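Local coordinates for protein predicted component of a thermophile-specific DNA repair system, contains a RAMP domain (Methanopyrus kandleri, PDB 4N0L) that binds CRISPR RNA as the RAMP-family subunit Csm3 of a type III-A CRISPR antiviral system, and may act as an RNA endonuclease, at residues 75-79 / 143-148; 40-46 / 194-199; 316-320 / 343-348; 270-274 / 304-308. One frame throughout, in Å; residues are numbered along the deposited sequence.

Overall arrangement
The chain enters through strand 7-16 of the central antiparallel sheet of an RRM-like fold. The 40-46 turn follows and meets 194-199 in interaction 2, which closes a long loop. Within that loop lies interaction 1, where helix 74-78 meets 143-148 near the zinc site. The centres of these two contacts are about 45 Å apart. Beyond that loop the chain adds further strands to the sheet. Strand 268-278 receives the 304-308 loop in interaction 4. Later, outermost strand 318-321 is covered on one face by 343-348 in interaction 3. Interactions 4 and 3 follow in series and touch, through I320 O and A274 CB at 3.5 Å, because their strands are neighbours.

Interaction 1 of 4, residues 75-79 / 143-148; sequences DVFFG and LGYDPY
D75 to F78 are the end of helix 74-78, and G79 is the first residue beyond it. Residues 143-148 form an irregular loop against them. V76 CA and P147 CA are 5.8 Å apart; G79 CA and L143 CA, 7.2 Å. Y148 (chi1 m) reaches the helix end with its hydroxyl. Y148 OH donates to V76 O at 2.6 Å, while Y148 CE1 packs on V76 CG1 at 3.8 Å. Y148 OH also lies 3.2 Å from G79 CA. G79 has positive phi (52°), and a CB there would clash with Y148 OH. D75 (chi1 m) points toward the loop, where D75 OD2 accepts from Y145 OH at 2.6 Å. L143 (m, t) places CD1 3.6 Å from D75 O and CD2 3.3 Å from G79 O. P147 CB sits 4.2 Å from V76 CG2. The loop is bent by an Asx turn, Y148 N to D146 OD2, 3.2 Å. The F77 ring stacks on the zinc ligand H86. The contact joins the loop to the region beside the zinc site. Two tyrosine hydroxyls make the polar links, one to a helix carbonyl and one to a carboxylate, so hydrogen bonds add to a modest apolar contact.

Interaction 2 of 4, residues 40-46 / 194-199; sequences RDPVSGY and PTEVKH
At the surface, 40-46 is a tight turn between strands 39-40 and 47-48. Segment 194-199 follows helix 181-191, whose V184 and F188 touch Y46, and runs extended past the turn. G45 CA and K198 CA are 3.7 Å apart, P42 CA and H199 CA 4.6 Å. Inside the turn, G45 N bonds D41 O (2.7 Å) and D41 N bonds Y46 O (3.0 Å). D41 OD2 takes V43 N at 3.0 Å, an Asx turn, and D41 OD1 takes S44 OG at 2.7 Å. R40 NH1 donates to G45 O at 3.1 Å. Across the contact, V197 N donates to G45 O, 3.2 Å, and H199 N to P42 O, 3.0 Å. H199, poorly ordered, adds a weak bond from ND1 to P42 O, 3.2 Å. A CA-H...O contact joins G45 CA to V197 O at 3.2 Å. V197 CG2 lies over one face of the R40 guanidinium, 3.6 Å from R40 NH1. The Y46 ring (chi1 m) has E196 CA over one face. T195 OG1 hydrogen-bonds E216; P194, after a cis peptide bond, touches it too. No salt bridge crosses the contact; the two stronger crossing bonds join backbone groups, and G45 (phi 90°, psi 0°) leaves no room for a CB.

Interaction 3 of 4, residues 316-320 / 343-348; sequences YEIVI and VVGELP
One face of the antiparallel sheet of an RRM-like fold, at its outermost strand, is covered by the end of a C-terminal helix. That strand is 318-321; helix 340-345 gives way to an irregular tail. I318 and L347 have CA atoms 6.8 Å apart, I320 and V343 7.1 Å. A classic beta bulge puts E317 and I318 both opposite A277. I318 and I320 point toward the tail, and V319 points away. I320 (m, m) is the largest bump. It fills a hollow lined by V343, E346 and L347: CG2 is 4.3 Å from V343 CG2, CD1 3.6 Å from E346 CB, and CG1 4.2 Å from L347 CD2. W336 of helix 333-338 also touches I320 and V343. I318 (m, t) drives its tip into the bend between E346 and P348, with CD1 3.9 Å from P348 CD. E317 flanks the proline, OE1 lying 3.3 Å from P348 CB, while its OE2 bonds S279 OG. No hydrogen bond crosses the contact. Its tightest approach is I318 CD1 to E346 O, 3.2 Å.

Interaction 4 of 4, residues 270-274 / 304-308; sequences FRIAA and EVTYL
Segment 270-274 lies on strand 268-278 and meets the loop between helix 295-300 and strand 314-316. Residues 304-308 have no regular structure, though 306-308 take helical backbone angles. The nearest CA pair is R271 and V305, 6.8 Å. R271 and A273 point toward the loop, and I272 points away. E304 comes first. Its side chain (m, m) folds back, and R271 extends to meet it (m, t, t). R271 NH1 donates to E304 O at 3.0 Å, nearly in the plane of the guanidinium. The same R271 NH1 makes a salt bridge with E304 OE1 at 3.1 Å; as a hydrogen bond it is weak. R271 NE forms a second salt bridge, with E269. V305 (chi1 t) follows, with its CG2 4.4 Å from R271 CB and 4.3 Å from A273 CB. T306 does not touch 270-274. Its hydroxyl instead hydrogen-bonds E13 and T180. Y307 likewise makes no contact with 270-274. The chain then turns, with a weak bond from L308 N to V305 O at 3.4 Å. L308 (m, t) brings its CD1 to 4.0 Å from A273 CB. A273 and A274 form a classic beta bulge opposite V11. The contact is thus polar at the R271 end and apolar at the A273 end. It presses the loop onto the central sheet, where L308 also touches V11 of strand 7-16 and F292 of strand 290-292.

Interaction 1 of 4, residues 75-79 / 143-148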
loop_
_atom_site.group_PDB
_atom_site.type_symbol
_atom_site.label_atom_id
_atom_site.label_comp_id
_atom_site.label_asym_id
_atom_site.label_seq_id
_atom_site.Cartn_x
_atom_site.Cartn_y
_atom_site.Cartn_z
ATOM N N ASP A 75 21.730 -6.412 4.412
ATOM C CA ASP A 75 22.782 -5.702 3.687
ATOM C C ASP A 75 22.529 -5.727 2.180
ATOM O O ASP A 75 22.662 -4.711 1.503
ATOM C CB ASP A 75 24.156 -6.299 3.998
ATOM C CG ASP A 75 24.697 -5.853 5.344
ATOM O OD1 ASP A 75 24.049 -5.015 6.005
ATOM O OD2 ASP A 75 25.781 -6.336 5.735
ATOM N N VAL A 76 22.157 -6.892 1.663
ATOM C CA VAL A 76 21.849 -7.041 0.245
ATOM C C VAL A 76 20.547 -6.332 -0.125
ATOM O O VAL A 76 20.468 -5.646 -1.147
ATOM C CB VAL A 76 21.747 -8.534 -0.153
ATOM C CG1 VAL A 76 21.242 -8.682 -1.583
ATOM C CG2 VAL A 76 23.092 -9.223 0.019
ATOM N N PHE A 77 19.528 -6.493 0.713
ATOM C CA PHE A 77 18.201 -5.968 0.406
ATOM C C PHE A 77 18.129 -4.441 0.486
ATOM O O PHE A 77 17.500 -3.803 -0.357
ATOM C CB PHE A 77 17.161 -6.588 1.342
ATOM C CG PHE A 77 15.744 -6.238 0.989
ATOM C CD1 PHE A 77 15.140 -6.791 -0.129
ATOM C CD2 PHE A 77 15.014 -5.361 1.776
ATOM C CE1 PHE A 77 13.834 -6.473 -0.460
ATOM C CE2 PHE A 77 13.708 -5.042 1.454
ATOM C CZ PHE A 77 13.117 -5.596 0.335
ATOM N N PHE A 78 18.766 -3.857 1.497
ATOM C CA PHE A 78 18.680 -2.413 1.706
ATOM C C PHE A 78 19.909 -1.663 1.200
ATOM O O PHE A 78 19.863 -0.443 1.015
ATOM C CB PHE A 78 18.464 -2.101 3.187
ATOM C CG PHE A 78 17.110 -2.510 3.704
ATOM C CD1 PHE A 78 15.957 -1.927 3.200
ATOM C CD2 PHE A 78 16.991 -3.474 4.694
ATOM C CE1 PHE A 78 14.709 -2.301 3.672
ATOM C CE2 PHE A 78 15.747 -3.847 5.172
ATOM C CZ PHE A 78 14.604 -3.260 4.661
ATOM N N GLY A 79 20.997 -2.392 0.966
ATOM C CA GLY A 79 22.234 -1.800 0.487
ATOM C C GLY A 79 22.715 -0.626 1.318
ATOM O O GLY A 79 22.894 -0.741 2.532
ATOM N N LEU A 143 28.180 0.601 3.273
ATOM C CA LEU A 143 28.300 -0.537 4.182
ATOM C C LEU A 143 29.744 -0.824 4.578
ATOM O O LEU A 143 29.999 -1.550 5.535
ATOM C CB LEU A 143 27.679 -1.784 3.552
ATOM C CG LEU A 143 26.172 -1.710 3.299
ATOM C CD1 LEU A 143 25.659 -2.996 2.674
ATOM C CD2 LEU A 143 25.435 -1.406 4.591
ATOM N N GLY A 144 30.686 -0.257 3.833
ATOM C CA GLY A 144 32.093 -0.518 4.066
ATOM C C GLY A 144 32.583 -1.696 3.248
ATOM O O GLY A 144 33.717 -2.146 3.405
ATOM N N TYR A 145 31.721 -2.185 2.362
ATOM C CA TYR A 145 32.050 -3.298 1.481
ATOM C C TYR A 145 30.963 -3.428 0.423
ATOM O O TYR A 145 29.912 -2.793 0.523
ATOM C CB TYR A 145 32.186 -4.608 2.263
ATOM C CG TYR A 145 30.863 -5.228 2.658
ATOM C CD1 TYR A 145 30.181 -4.799 3.789
ATOM C CD2 TYR A 145 30.304 -6.251 1.904
ATOM C CE1 TYR A 145 28.975 -5.365 4.150
ATOM C CE2 TYR A 145 29.100 -6.822 2.259
ATOM C CZ TYR A 145 28.440 -6.375 3.380
ATOM O OH TYR A 145 27.241 -6.945 3.734
ATOM N N ASP A 146 31.213 -4.256 -0.584
ATOM C CA ASP A 146 30.256 -4.449 -1.667
ATOM C C ASP A 146 29.564 -5.800 -1.538
ATOM O O ASP A 146 30.186 -6.843 -1.737
ATOM C CB ASP A 146 30.955 -4.331 -3.025
ATOM C CG ASP A 146 30.010 -4.558 -4.189
ATOM O OD1 ASP A 146 30.468 -5.055 -5.241
ATOM O OD2 ASP A 146 28.813 -4.228 -4.058
ATOM N N PRO A 147 28.268 -5.783 -1.192
ATOM C CA PRO A 147 27.497 -7.010 -0.977
ATOM C C PRO A 147 26.922 -7.583 -2.268
ATOM O O PRO A 147 26.310 -8.649 -2.240
ATOM C CB PRO A 147 26.380 -6.547 -0.046
ATOM C CG PRO A 147 26.124 -5.142 -0.483
ATOM C CD PRO A 147 27.473 -4.579 -0.886
ATOM N N TYR A 148 27.111 -6.879 -3.380
ATOM C CA TYR A 148 26.490 -7.270 -4.643
ATOM C C TYR A 148 27.461 -7.942 -5.612
ATOM O O TYR A 148 27.166 -8.071 -6.801
ATOM C CB TYR A 148 25.854 -6.048 -5.306
ATOM C CG TYR A 148 24.778 -5.415 -4.460
ATOM C CD1 TYR A 148 23.750 -6.183 -3.927
ATOM C CD2 TYR A 148 24.792 -4.055 -4.184
ATOM C CE1 TYR A 148 22.764 -5.613 -3.149
ATOM C CE2 TYR A 148 23.808 -3.473 -3.403
ATOM C CZ TYR A 148 22.796 -4.259 -2.888
ATOM O OH TYR A 148 21.813 -3.692 -2.112
#

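Interaction 2 of 4, residues 40-46 / 194-199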
loop_
_atom_site.group_PDB
_atom_site.type_symbol
_atom_site.label_atom_id
_atom_site.label_comp_id
_atom_site.label_asym_id
_atom_site.label_seq_id
_atom_site.Cartn_x
_atom_site.Cartn_y
_atom_site.Cartn_z
ATOM N N ARG A 40 -4.668 15.342 13.328
ATOM C CA ARG A 40 -5.778 16.280 13.223
ATOM C C ARG A 40 -5.828 16.928 11.845
ATOM O O ARG A 40 -4.806 17.370 11.318
ATOM C CB ARG A 40 -5.666 17.363 14.299
ATOM C CG ARG A 40 -6.904 18.231 14.446
ATOM C CD ARG A 40 -8.016 17.517 15.188
ATOM N NE ARG A 40 -7.777 17.476 16.627
ATOM C CZ ARG A 40 -8.716 17.220 17.533
ATOM N NH1 ARG A 40 -9.965 16.989 17.153
ATOM N NH2 ARG A 40 -8.406 17.202 18.822
ATOM N N ASP A 41 -7.022 16.975 11.264
ATOM C CA ASP A 41 -7.222 17.639 9.983
ATOM C C ASP A 41 -7.520 19.116 10.215
ATOM O O ASP A 41 -8.520 19.456 10.846
ATOM C CB ASP A 41 -8.359 16.982 9.201
ATOM C CG ASP A 41 -8.644 17.679 7.884
ATOM O OD1 ASP A 41 -9.695 17.387 7.273
ATOM O OD2 ASP A 41 -7.831 18.529 7.468
ATOM N N PRO A 42 -6.643 19.999 9.716
ATOM C CA PRO A 42 -6.813 21.449 9.863
ATOM C C PRO A 42 -8.146 21.944 9.304
ATOM O O PRO A 42 -8.754 22.853 9.872
ATOM C CB PRO A 42 -5.644 22.019 9.058
ATOM C CG PRO A 42 -4.610 20.946 9.087
ATOM C CD PRO A 42 -5.377 19.656 9.046
ATOM N N VAL A 43 -8.589 21.342 8.204
ATOM C CA VAL A 43 -9.813 21.763 7.532
ATOM C C VAL A 43 -11.072 21.356 8.297
ATOM O O VAL A 43 -11.844 22.211 8.733
ATOM C CB VAL A 43 -9.891 21.185 6.106
ATOM C CG1 VAL A 43 -11.233 21.516 5.470
ATOM C CG2 VAL A 43 -8.750 21.719 5.257
ATOM N N SER A 44 -11.272 20.051 8.455
ATOM C CA SER A 44 -12.479 19.527 9.087
ATOM C C SER A 44 -12.428 19.621 10.607
ATOM O O SER A 44 -13.460 19.770 11.261
ATOM C CB SER A 44 -12.709 18.072 8.671
ATOM O OG SER A 44 -11.646 17.244 9.110
ATOM N N GLY A 45 -11.228 19.522 11.170
ATOM C CA GLY A 45 -11.069 19.574 12.611
ATOM C C GLY A 45 -11.142 18.206 13.260
ATOM O O GLY A 45 -11.039 18.078 14.479
ATOM N N TYR A 46 -11.329 17.179 12.439
ATOM C CA TYR A 46 -11.433 15.811 12.930
ATOM C C TYR A 46 -10.169 15.019 12.616
ATOM O O TYR A 46 -9.461 15.334 11.662
ATOM C CB TYR A 46 -12.658 15.125 12.321
ATOM C CG TYR A 46 -13.967 15.589 12.913
ATOM C CD1 TYR A 46 -14.341 15.211 14.198
ATOM C CD2 TYR A 46 -14.826 16.410 12.195
ATOM C CE1 TYR A 46 -15.537 15.633 14.748
ATOM C CE2 TYR A 46 -16.024 16.839 12.738
ATOM C CZ TYR A 46 -16.373 16.447 14.014
ATOM O OH TYR A 46 -17.564 16.870 14.558
ATOM N N PRO A 194 -13.670 12.596 19.522
ATOM C CA PRO A 194 -13.225 13.990 19.586
ATOM C C PRO A 194 -14.306 14.961 19.116
ATOM O O PRO A 194 -15.300 14.532 18.531
ATOM C CB PRO A 194 -12.023 14.005 18.640
ATOM C CG PRO A 194 -12.374 12.994 17.623
ATOM C CD PRO A 194 -13.061 11.890 18.381
ATOM N N THR A 195 -14.107 16.252 19.365
ATOM C CA THR A 195 -15.057 17.265 18.922
ATOM C C THR A 195 -14.482 18.018 17.730
ATOM O O THR A 195 -13.324 17.820 17.360
ATOM C CB THR A 195 -15.404 18.262 20.045
ATOM O OG1 THR A 195 -14.213 18.922 20.490
ATOM C CG2 THR A 195 -16.047 17.535 21.219
ATOM N N GLU A 196 -15.295 18.880 17.126
ATOM C CA GLU A 196 -14.848 19.653 15.976
ATOM C C GLU A 196 -13.820 20.692 16.412
ATOM O O GLU A 196 -14.151 21.664 17.092
ATOM C CB GLU A 196 -16.042 20.321 15.292
ATOM C CG GLU A 196 -15.755 20.848 13.897
ATOM C CD GLU A 196 -17.021 21.215 13.148
ATOM O OE1 GLU A 196 -17.573 22.305 13.409
ATOM O OE2 GLU A 196 -17.466 20.412 12.302
ATOM N N VAL A 197 -12.569 20.475 16.017
ATOM C CA VAL A 197 -11.464 21.340 16.423
ATOM C C VAL A 197 -10.685 21.784 15.186
ATOM O O VAL A 197 -9.585 21.296 14.920
ATOM C CB VAL A 197 -10.510 20.636 17.416
ATOM C CG1 VAL A 197 -9.472 21.616 17.947
ATOM C CG2 VAL A 197 -11.293 20.048 18.577
ATOM N N LYS A 198 -11.270 22.695 14.413
ATOM C CA LYS A 198 -10.634 23.164 13.187
ATOM C C LYS A 198 -9.502 24.138 13.489
ATOM O O LYS A 198 -9.550 24.853 14.490
ATOM C CB LYS A 198 -11.669 23.825 12.271
ATOM C CG LYS A 198 -12.835 22.927 11.882
ATOM C CD LYS A 198 -13.913 23.705 11.140
ATOM C CE LYS A 198 -15.080 22.809 10.752
ATOM N NZ LYS A 198 -16.206 23.581 10.154
ATOM N N HIS A 199 -8.509 24.154 12.595
ATOM C CA HIS A 199 -7.324 25.024 12.643
ATOM C C HIS A 199 -6.998 25.639 14.007
ATOM O O HIS A 199 -7.435 26.746 14.322
ATOM C CB HIS A 199 -7.462 26.143 11.605
ATOM C CG HIS A 199 -8.879 26.495 11.275
ATOM N ND1 HIS A 199 -9.568 25.912 10.234
ATOM C CD2 HIS A 199 -9.736 27.377 11.844
ATOM C CE1 HIS A 199 -10.788 26.415 10.176
ATOM N NE2 HIS A 199 -10.915 27.307 11.145
#

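Interaction 3 of 4, residues 316-320 / 343-348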
loop_
_atom_site.group_PDB
_atom_site.type_symbol
_atom_site.label_atom_id
_atom_site.label_comp_id
_atom_site.label_asym_id
_atom_site.label_seq_id
_atom_site.Cartn_x
_atom_site.Cartn_y
_atom_site.Cartn_z
ATOM N N TYR A 316 -18.246 2.235 -13.106
ATOM C CA TYR A 316 -17.095 1.406 -13.420
ATOM C C TYR A 316 -17.428 0.467 -14.569
ATOM O O TYR A 316 -18.583 0.369 -14.985
ATOM C CB TYR A 316 -16.651 0.610 -12.193
ATOM C CG TYR A 316 -16.307 1.470 -10.999
ATOM C CD1 TYR A 316 -15.047 2.040 -10.869
ATOM C CD2 TYR A 316 -17.240 1.704 -9.996
ATOM C CE1 TYR A 316 -14.727 2.825 -9.777
ATOM C CE2 TYR A 316 -16.929 2.486 -8.900
ATOM C CZ TYR A 316 -15.671 3.043 -8.795
ATOM O OH TYR A 316 -15.358 3.822 -7.706
ATOM N N GLU A 317 -16.417 -0.227 -15.078
ATOM C CA GLU A 317 -16.642 -1.222 -16.114
ATOM C C GLU A 317 -17.142 -2.510 -15.482
ATOM O O GLU A 317 -18.149 -3.076 -15.908
ATOM C CB GLU A 317 -15.364 -1.477 -16.910
ATOM C CG GLU A 317 -15.517 -2.505 -18.015
ATOM C CD GLU A 317 -14.248 -2.677 -18.824
ATOM O OE1 GLU A 317 -14.201 -3.598 -19.666
ATOM O OE2 GLU A 317 -13.300 -1.889 -18.619
ATOM N N ILE A 318 -16.432 -2.963 -14.456
ATOM C CA ILE A 318 -16.791 -4.178 -13.739
ATOM C C ILE A 318 -16.585 -3.977 -12.243
ATOM O O ILE A 318 -15.538 -3.496 -11.811
ATOM C CB ILE A 318 -15.967 -5.386 -14.224
ATOM C CG1 ILE A 318 -16.412 -5.801 -15.628
ATOM C CG2 ILE A 318 -16.106 -6.555 -13.264
ATOM C CD1 ILE A 318 -15.633 -6.959 -16.206
ATOM N N VAL A 319 -17.594 -4.339 -11.458
ATOM C CA VAL A 319 -17.511 -4.248 -10.006
ATOM C C VAL A 319 -17.518 -5.639 -9.385
ATOM O O VAL A 319 -18.477 -6.394 -9.548
ATOM C CB VAL A 319 -18.677 -3.424 -9.421
ATOM C CG1 VAL A 319 -18.700 -3.528 -7.900
ATOM C CG2 VAL A 319 -18.581 -1.969 -9.864
ATOM N N ILE A 320 -16.440 -5.981 -8.686
ATOM C CA ILE A 320 -16.369 -7.254 -7.978
ATOM C C ILE A 320 -16.693 -7.043 -6.505
ATOM O O ILE A 320 -15.900 -6.460 -5.765
ATOM C CB ILE A 320 -14.977 -7.905 -8.091
ATOM C CG1 ILE A 320 -14.517 -7.961 -9.549
ATOM C CG2 ILE A 320 -14.991 -9.294 -7.460
ATOM C CD1 ILE A 320 -15.426 -8.769 -10.442
ATOM N N VAL A 343 -11.230 -13.745 -8.625
ATOM C CA VAL A 343 -11.427 -12.317 -8.883
ATOM C C VAL A 343 -10.872 -11.861 -10.234
ATOM O O VAL A 343 -11.586 -11.256 -11.033
ATOM C CB VAL A 343 -10.786 -11.456 -7.773
ATOM C CG1 VAL A 343 -10.755 -9.995 -8.187
ATOM C CG2 VAL A 343 -11.551 -11.617 -6.477
ATOM N N VAL A 344 -9.596 -12.150 -10.478
ATOM C CA VAL A 344 -8.914 -11.701 -11.691
ATOM C C VAL A 344 -9.579 -12.270 -12.948
ATOM O O VAL A 344 -9.602 -11.625 -13.999
ATOM C CB VAL A 344 -7.414 -12.089 -11.656
ATOM C CG1 VAL A 344 -6.731 -11.768 -12.976
ATOM C CG2 VAL A 344 -6.714 -11.372 -10.512
ATOM N N GLY A 345 -10.139 -13.470 -12.824
ATOM C CA GLY A 345 -10.879 -14.092 -13.908
ATOM C C GLY A 345 -12.041 -13.249 -14.405
ATOM O O GLY A 345 -12.424 -13.336 -15.571
ATOM N N GLU A 346 -12.605 -12.433 -13.518
ATOM C CA GLU A 346 -13.771 -11.626 -13.857
ATOM C C GLU A 346 -13.393 -10.214 -14.305
ATOM O O GLU A 346 -14.256 -9.445 -14.730
ATOM C CB GLU A 346 -14.723 -11.545 -12.660
ATOM C CG GLU A 346 -15.267 -12.886 -12.182
ATOM C CD GLU A 346 -16.014 -13.644 -13.265
ATOM O OE1 GLU A 346 -16.694 -12.996 -14.090
ATOM O OE2 GLU A 346 -15.925 -14.890 -13.288
ATOM N N LEU A 347 -12.110 -9.876 -14.221
ATOM C CA LEU A 347 -11.654 -8.526 -14.551
ATOM C C LEU A 347 -11.397 -8.375 -16.050
ATOM O O LEU A 347 -11.156 -9.365 -16.738
ATOM C CB LEU A 347 -10.389 -8.178 -13.760
ATOM C CG LEU A 347 -10.591 -7.968 -12.257
ATOM C CD1 LEU A 347 -9.258 -7.944 -11.522
ATOM C CD2 LEU A 347 -11.393 -6.702 -11.984
ATOM N N PRO A 348 -11.457 -7.136 -16.565
ATOM C CA PRO A 348 -11.261 -6.932 -18.005
ATOM C C PRO A 348 -9.793 -6.925 -18.435
ATOM O O PRO A 348 -9.410 -6.116 -19.280
ATOM C CB PRO A 348 -11.893 -5.559 -18.241
ATOM C CG PRO A 348 -11.682 -4.844 -16.951
ATOM C CD PRO A 348 -11.890 -5.895 -15.894
#

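Interaction 4 of 4, residues 270-274 / 304-308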
loop_
_atom_site.group_PDB
_atom_site.type_symbol
_atom_site.label_atom_id
_atom_site.label_comp_id
_atom_site.label_asym_id
_atom_site.label_seq_id
_atom_site.Cartn_x
_atom_site.Cartn_y
_atom_site.Cartn_z
ATOM N N PHE A 270 -9.097 -3.697 7.621
ATOM C CA PHE A 270 -9.475 -3.175 6.315
ATOM C C PHE A 270 -10.686 -3.928 5.785
ATOM O O PHE A 270 -10.562 -5.035 5.262
ATOM C CB PHE A 270 -8.309 -3.268 5.329
ATOM C CG PHE A 270 -7.130 -2.420 5.710
ATOM C CD1 PHE A 270 -6.064 -2.961 6.412
ATOM C CD2 PHE A 270 -7.095 -1.074 5.375
ATOM C CE1 PHE A 270 -4.981 -2.178 6.766
ATOM C CE2 PHE A 270 -6.015 -0.284 5.726
ATOM C CZ PHE A 270 -4.955 -0.837 6.423
ATOM N N ARG A 271 -11.857 -3.315 5.908
ATOM C CA ARG A 271 -13.089 -3.949 5.465
ATOM C C ARG A 271 -13.357 -3.523 4.030
ATOM O O ARG A 271 -13.833 -2.419 3.773
ATOM C CB ARG A 271 -14.256 -3.570 6.378
ATOM C CG ARG A 271 -14.129 -4.133 7.787
ATOM C CD ARG A 271 -15.231 -3.637 8.710
ATOM N NE ARG A 271 -15.149 -4.270 10.025
ATOM C CZ ARG A 271 -16.199 -4.568 10.784
ATOM N NH1 ARG A 271 -17.427 -4.281 10.374
ATOM N NH2 ARG A 271 -16.018 -5.147 11.965
ATOM N N ILE A 272 -13.030 -4.408 3.097
ATOM C CA ILE A 272 -13.063 -4.077 1.681
ATOM C C ILE A 272 -14.297 -4.683 1.028
ATOM O O ILE A 272 -14.409 -5.902 0.893
ATOM C CB ILE A 272 -11.793 -4.566 0.967
ATOM C CG1 ILE A 272 -10.557 -3.947 1.624
ATOM C CG2 ILE A 272 -11.851 -4.230 -0.513
ATOM C CD1 ILE A 272 -9.244 -4.567 1.189
ATOM N N ALA A 273 -15.224 -3.820 0.630
ATOM C CA ALA A 273 -16.523 -4.260 0.138
ATOM C C ALA A 273 -16.495 -4.638 -1.340
ATOM O O ALA A 273 -17.251 -5.511 -1.775
ATOM C CB ALA A 273 -17.561 -3.176 0.378
ATOM N N ALA A 274 -15.621 -4.000 -2.111
ATOM C CA ALA A 274 -15.601 -4.234 -3.549
ATOM C C ALA A 274 -14.291 -3.840 -4.220
ATOM O O ALA A 274 -13.583 -2.939 -3.763
ATOM C CB ALA A 274 -16.753 -3.492 -4.207
ATOM N N GLU A 304 -21.965 -2.901 8.580
ATOM C CA GLU A 304 -20.656 -3.545 8.453
ATOM C C GLU A 304 -19.646 -2.667 7.710
ATOM O O GLU A 304 -18.471 -2.638 8.076
ATOM C CB GLU A 304 -20.787 -4.899 7.745
ATOM C CG GLU A 304 -21.671 -5.921 8.461
ATOM C CD GLU A 304 -21.111 -6.381 9.805
ATOM O OE1 GLU A 304 -19.966 -6.017 10.151
ATOM O OE2 GLU A 304 -21.829 -7.107 10.525
ATOM N N VAL A 305 -20.088 -1.956 6.679
ATOM C CA VAL A 305 -19.202 -1.039 5.968
ATOM C C VAL A 305 -19.899 0.314 5.863
ATOM O O VAL A 305 -20.570 0.607 4.875
ATOM C CB VAL A 305 -18.831 -1.553 4.559
ATOM C CG1 VAL A 305 -17.812 -0.628 3.906
ATOM C CG2 VAL A 305 -18.282 -2.972 4.630
ATOM N N THR A 306 -19.713 1.142 6.888
ATOM C CA THR A 306 -20.481 2.375 7.043
ATOM C C THR A 306 -20.146 3.445 6.010
ATOM O O THR A 306 -20.956 4.337 5.750
ATOM C CB THR A 306 -20.282 2.971 8.451
ATOM O OG1 THR A 306 -18.968 3.532 8.560
ATOM C CG2 THR A 306 -20.460 1.894 9.506
ATOM N N TYR A 307 -18.956 3.351 5.425
ATOM C CA TYR A 307 -18.485 4.346 4.466
ATOM C C TYR A 307 -19.367 4.400 3.228
ATOM O O TYR A 307 -19.503 5.452 2.601
ATOM C CB TYR A 307 -17.042 4.047 4.056
ATOM C CG TYR A 307 -16.419 5.073 3.128
ATOM C CD1 TYR A 307 -16.467 6.430 3.426
ATOM C CD2 TYR A 307 -15.766 4.682 1.965
ATOM C CE1 TYR A 307 -15.883 7.368 2.588
ATOM C CE2 TYR A 307 -15.182 5.610 1.120
ATOM C CZ TYR A 307 -15.243 6.953 1.437
ATOM O OH TYR A 307 -14.668 7.878 0.595
ATOM N N LEU A 308 -19.966 3.263 2.885
ATOM C CA LEU A 308 -20.753 3.156 1.662
ATOM C C LEU A 308 -21.966 4.085 1.669
ATOM O O LEU A 308 -22.386 4.565 0.617
ATOM C CB LEU A 308 -21.199 1.711 1.437
ATOM C CG LEU A 308 -20.066 0.696 1.237
ATOM C CD1 LEU A 308 -20.616 -0.654 0.805
ATOM C CD2 LEU A 308 -19.018 1.198 0.245
#